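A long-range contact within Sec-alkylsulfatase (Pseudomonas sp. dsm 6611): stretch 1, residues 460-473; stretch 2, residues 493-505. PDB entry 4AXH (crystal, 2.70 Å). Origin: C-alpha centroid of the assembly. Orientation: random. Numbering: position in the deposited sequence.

Stretch 1, residues 460-473: GADAVLKQMRAAID
Stretch 2, residues 493-505: ANKDARALQADAM

Two helices of one chain run side by side in nearly the same direction and meet through a narrow apolar seam, with no hydrogen bond crossing between them. Helix 461-473, with Gly460 at its N-cap, and helix 495-505, with Asn494 at its N-cap, cross at 21°, and their axes come within 10.6 Å. Within the helices phi/psi cluster near -65/-40, while Gly460 sits at 112/165 and Asn494 at -66/88. Beyond the first turn, each helix is held by hydrogen bonds from backbone N to the O four residues earlier; the contact between the helices is made mostly by side chains.

The register advances by three or four residues per step: CA-CA distances are 8.5 Å for Ala461-Asn494, 6.5 Å for Leu465-Ala497, 7.6 Å for Met468-Leu500 and 6.5 Å for Ile472-Ala504. Both of the closest approaches pair a branched aliphatic residue with an alanine, whose lone methyl takes up little room.

At the N-terminal end, Asn494 (chi1 t, chi2 -33°) accepts a weak capping bond at OD1 from Ala497 N, 3.3 Å away, while its ND2 lies 3.5 Å from Leu465 CD1. Leu465, with chi1 at -92° and chi2 t, sets CD2 3.7 Å from Ala497 N and 3.6 Å from Leu500 CD2. Leu500 is the most heavily covered residue; its chi1 of -100° and chi2 of 18° both lie between wells. Met468 (chi1 -128°, chi2 t, chi3 m) brings SD to 4.0 Å from Leu500 CB and CE to 4.4 Å from Ala497 CB.

Arg469 (chi1 m, chi2 t, chi3 t, chi4 91°) starts sideways, but its end comes nearer: Leu500 CD2 lies over one guanidinium face, 3.7 Å from Arg469 CZ, a contact of shape rather than charge pairing. Farther along, Ile472 (chi1 p, chi2 103°) points toward the partner helix, placing CG2 4.2 Å from Ala504 CB. Together the stretches bury 425 Å².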

# COMPACT_ATOMS: atom_id res chain seq x y z
N GLY A 460 22.54 -13.18 -27.66
CA GLY A 460 21.88 -12.54 -28.78
C GLY A 460 20.52 -13.13 -29.08
O GLY A 460 20.19 -14.23 -28.61
N ALA A 461 19.73 -12.39 -29.89
CA ALA A 461 18.36 -12.71 -30.30
C ALA A 461 18.13 -14.18 -30.68
O ALA A 461 17.17 -14.78 -30.20
CB ALA A 461 17.91 -11.79 -31.42
N ASP A 462 19.02 -14.75 -31.51
CA ASP A 462 18.95 -16.14 -31.95
C ASP A 462 19.22 -17.10 -30.79
O ASP A 462 18.52 -18.10 -30.64
CB ASP A 462 19.91 -16.40 -33.12
CG ASP A 462 19.48 -15.81 -34.46
OD1 ASP A 462 18.35 -16.13 -34.92
OD2 ASP A 462 20.29 -15.09 -35.08
N ALA A 463 20.24 -16.77 -29.95
CA ALA A 463 20.63 -17.60 -28.80
C ALA A 463 19.51 -17.66 -27.77
O ALA A 463 19.16 -18.75 -27.31
CB ALA A 463 21.90 -17.07 -28.17
N VAL A 464 18.88 -16.50 -27.47
CA VAL A 464 17.76 -16.42 -26.54
C VAL A 464 16.55 -17.21 -27.08
O VAL A 464 15.89 -17.88 -26.31
CB VAL A 464 17.44 -14.98 -26.03
CG1 VAL A 464 18.69 -14.28 -25.51
CG2 VAL A 464 16.78 -14.13 -27.09
N LEU A 465 16.35 -17.19 -28.42
CA LEU A 465 15.28 -17.90 -29.14
C LEU A 465 15.45 -19.44 -29.07
O LEU A 465 14.45 -20.16 -28.98
CB LEU A 465 15.19 -17.44 -30.61
CG LEU A 465 14.23 -16.29 -30.94
CD1 LEU A 465 14.71 -15.50 -32.13
CD2 LEU A 465 12.83 -16.79 -31.26
N LYS A 466 16.70 -19.94 -29.12
CA LYS A 466 17.03 -21.37 -29.05
C LYS A 466 16.76 -21.86 -27.62
O LYS A 466 16.21 -22.94 -27.43
CB LYS A 466 18.52 -21.59 -29.41
CG LYS A 466 18.82 -22.94 -30.07
CD LYS A 466 19.18 -24.04 -29.07
CE LYS A 466 19.19 -25.40 -29.74
NZ LYS A 466 19.11 -26.50 -28.74
N GLN A 467 17.16 -21.03 -26.62
CA GLN A 467 16.96 -21.25 -25.19
C GLN A 467 15.48 -21.24 -24.84
O GLN A 467 15.04 -22.04 -24.01
CB GLN A 467 17.67 -20.17 -24.39
CG GLN A 467 19.17 -20.32 -24.36
CD GLN A 467 19.74 -19.53 -23.23
OE1 GLN A 467 19.29 -19.64 -22.09
NE2 GLN A 467 20.73 -18.70 -23.53
N MET A 468 14.72 -20.32 -25.45
CA MET A 468 13.29 -20.17 -25.29
C MET A 468 12.61 -21.45 -25.79
O MET A 468 11.71 -21.98 -25.12
CB MET A 468 12.81 -18.99 -26.14
CG MET A 468 11.98 -17.97 -25.40
SD MET A 468 11.19 -16.77 -26.53
CE MET A 468 12.61 -15.74 -26.96
N ARG A 469 13.05 -21.97 -26.97
CA ARG A 469 12.50 -23.18 -27.59
C ARG A 469 12.74 -24.40 -26.70
O ARG A 469 11.85 -25.25 -26.57
CB ARG A 469 13.03 -23.39 -29.02
CG ARG A 469 12.26 -22.57 -30.07
CD ARG A 469 12.38 -23.09 -31.49
NE ARG A 469 11.28 -22.63 -32.36
CZ ARG A 469 11.31 -21.51 -33.09
NH1 ARG A 469 12.38 -20.72 -33.08
NH2 ARG A 469 10.26 -21.17 -33.84
N ALA A 470 13.92 -24.45 -26.03
CA ALA A 470 14.31 -25.53 -25.12
C ALA A 470 13.38 -25.56 -23.92
O ALA A 470 12.89 -26.63 -23.57
CB ALA A 470 15.76 -25.34 -24.67
N ALA A 471 13.10 -24.37 -23.33
CA ALA A 471 12.21 -24.16 -22.18
C ALA A 471 10.80 -24.66 -22.44
O ALA A 471 10.21 -25.26 -21.55
CB ALA A 471 12.19 -22.70 -21.77
N ILE A 472 10.26 -24.45 -23.66
CA ILE A 472 8.91 -24.91 -23.98
C ILE A 472 8.86 -26.44 -24.09
O ILE A 472 7.96 -27.07 -23.53
CB ILE A 472 8.18 -24.13 -25.13
CG1 ILE A 472 8.45 -24.69 -26.52
CG2 ILE A 472 8.40 -22.61 -25.07
CD1 ILE A 472 7.29 -25.51 -27.09
N ASP A 473 9.87 -27.03 -24.76
CA ASP A 473 10.04 -28.48 -24.98
C ASP A 473 10.13 -29.22 -23.65
O ASP A 473 9.52 -30.29 -23.49
CB ASP A 473 11.29 -28.76 -25.84
CG ASP A 473 11.01 -28.83 -27.34
OD1 ASP A 473 10.84 -27.76 -27.97
OD2 ASP A 473 10.94 -29.96 -27.87
N ALA A 493 9.77 -6.35 -32.99
CA ALA A 493 9.73 -6.74 -34.40
C ALA A 493 9.95 -8.25 -34.60
O ALA A 493 9.45 -8.81 -35.59
CB ALA A 493 10.77 -5.96 -35.18
N ASN A 494 10.69 -8.91 -33.66
CA ASN A 494 10.99 -10.34 -33.72
C ASN A 494 9.72 -11.16 -33.58
O ASN A 494 9.33 -11.51 -32.47
CB ASN A 494 12.04 -10.71 -32.68
CG ASN A 494 12.76 -12.00 -32.97
OD1 ASN A 494 12.21 -12.96 -33.53
ND2 ASN A 494 14.03 -12.05 -32.56
N LYS A 495 9.05 -11.42 -34.72
CA LYS A 495 7.76 -12.13 -34.80
C LYS A 495 7.81 -13.57 -34.30
O LYS A 495 6.78 -14.11 -33.87
CB LYS A 495 7.14 -12.00 -36.20
CG LYS A 495 6.66 -10.56 -36.46
CD LYS A 495 5.95 -10.34 -37.78
CE LYS A 495 4.95 -9.21 -37.67
NZ LYS A 495 3.63 -9.67 -37.15
N ASP A 496 9.01 -14.17 -34.32
CA ASP A 496 9.29 -15.52 -33.81
C ASP A 496 9.29 -15.49 -32.27
O ASP A 496 8.65 -16.35 -31.67
CB ASP A 496 10.65 -16.06 -34.35
CG ASP A 496 10.84 -15.91 -35.86
OD1 ASP A 496 10.04 -16.50 -36.62
OD2 ASP A 496 11.81 -15.22 -36.27
N ALA A 497 9.94 -14.48 -31.65
CA ALA A 497 9.99 -14.25 -30.20
C ALA A 497 8.59 -14.02 -29.61
O ALA A 497 8.27 -14.53 -28.53
CB ALA A 497 10.84 -13.04 -29.89
N ARG A 498 7.76 -13.24 -30.33
CA ARG A 498 6.39 -12.90 -29.98
C ARG A 498 5.51 -14.14 -29.97
O ARG A 498 4.81 -14.38 -28.98
CB ARG A 498 5.82 -11.89 -30.98
CG ARG A 498 6.43 -10.50 -30.91
CD ARG A 498 5.90 -9.65 -32.05
NE ARG A 498 4.53 -9.19 -31.81
CZ ARG A 498 4.22 -8.02 -31.26
NH1 ARG A 498 5.18 -7.17 -30.92
NH2 ARG A 498 2.95 -7.68 -31.07
N ALA A 499 5.56 -14.94 -31.06
CA ALA A 499 4.76 -16.15 -31.25
C ALA A 499 5.08 -17.19 -30.20
O ALA A 499 4.17 -17.86 -29.70
CB ALA A 499 4.98 -16.72 -32.64
N LEU A 500 6.38 -17.31 -29.84
CA LEU A 500 6.88 -18.25 -28.85
C LEU A 500 6.44 -17.84 -27.48
O LEU A 500 5.83 -18.66 -26.80
CB LEU A 500 8.41 -18.37 -28.94
CG LEU A 500 9.02 -19.60 -29.69
CD1 LEU A 500 8.03 -20.30 -30.63
CD2 LEU A 500 10.27 -19.21 -30.44
N GLN A 501 6.66 -16.55 -27.09
CA GLN A 501 6.21 -16.06 -25.78
C GLN A 501 4.69 -16.19 -25.62
O GLN A 501 4.23 -16.52 -24.53
CB GLN A 501 6.69 -14.65 -25.48
CG GLN A 501 6.89 -14.43 -23.98
CD GLN A 501 6.64 -13.01 -23.50
OE1 GLN A 501 6.40 -12.06 -24.40
NE2 GLN A 501 6.65 -12.74 -22.29
N ALA A 502 3.93 -15.99 -26.72
CA ALA A 502 2.48 -16.13 -26.71
C ALA A 502 2.09 -17.59 -26.50
O ALA A 502 1.16 -17.85 -25.74
CB ALA A 502 1.88 -15.61 -28.00
N ASP A 503 2.85 -18.52 -27.11
CA ASP A 503 2.63 -19.97 -27.01
C ASP A 503 2.85 -20.49 -25.59
O ASP A 503 2.05 -21.28 -25.10
CB ASP A 503 3.54 -20.74 -28.01
CG ASP A 503 3.05 -20.82 -29.47
OD1 ASP A 503 2.16 -20.01 -29.85
OD2 ASP A 503 3.55 -21.69 -30.23
N ALA A 504 3.92 -20.01 -24.93
CA ALA A 504 4.30 -20.36 -23.56
C ALA A 504 3.31 -19.79 -22.55
O ALA A 504 2.96 -20.53 -21.62
CB ALA A 504 5.71 -19.87 -23.27
N MET A 505 2.84 -18.51 -22.73
CA MET A 505 1.82 -17.82 -21.91
C MET A 505 0.51 -18.57 -21.97
O MET A 505 -0.12 -18.79 -20.94
CB MET A 505 1.54 -16.41 -22.44
CG MET A 505 2.41 -15.35 -21.85
SD MET A 505 1.47 -13.83 -21.62
CE MET A 505 2.82 -12.69 -21.37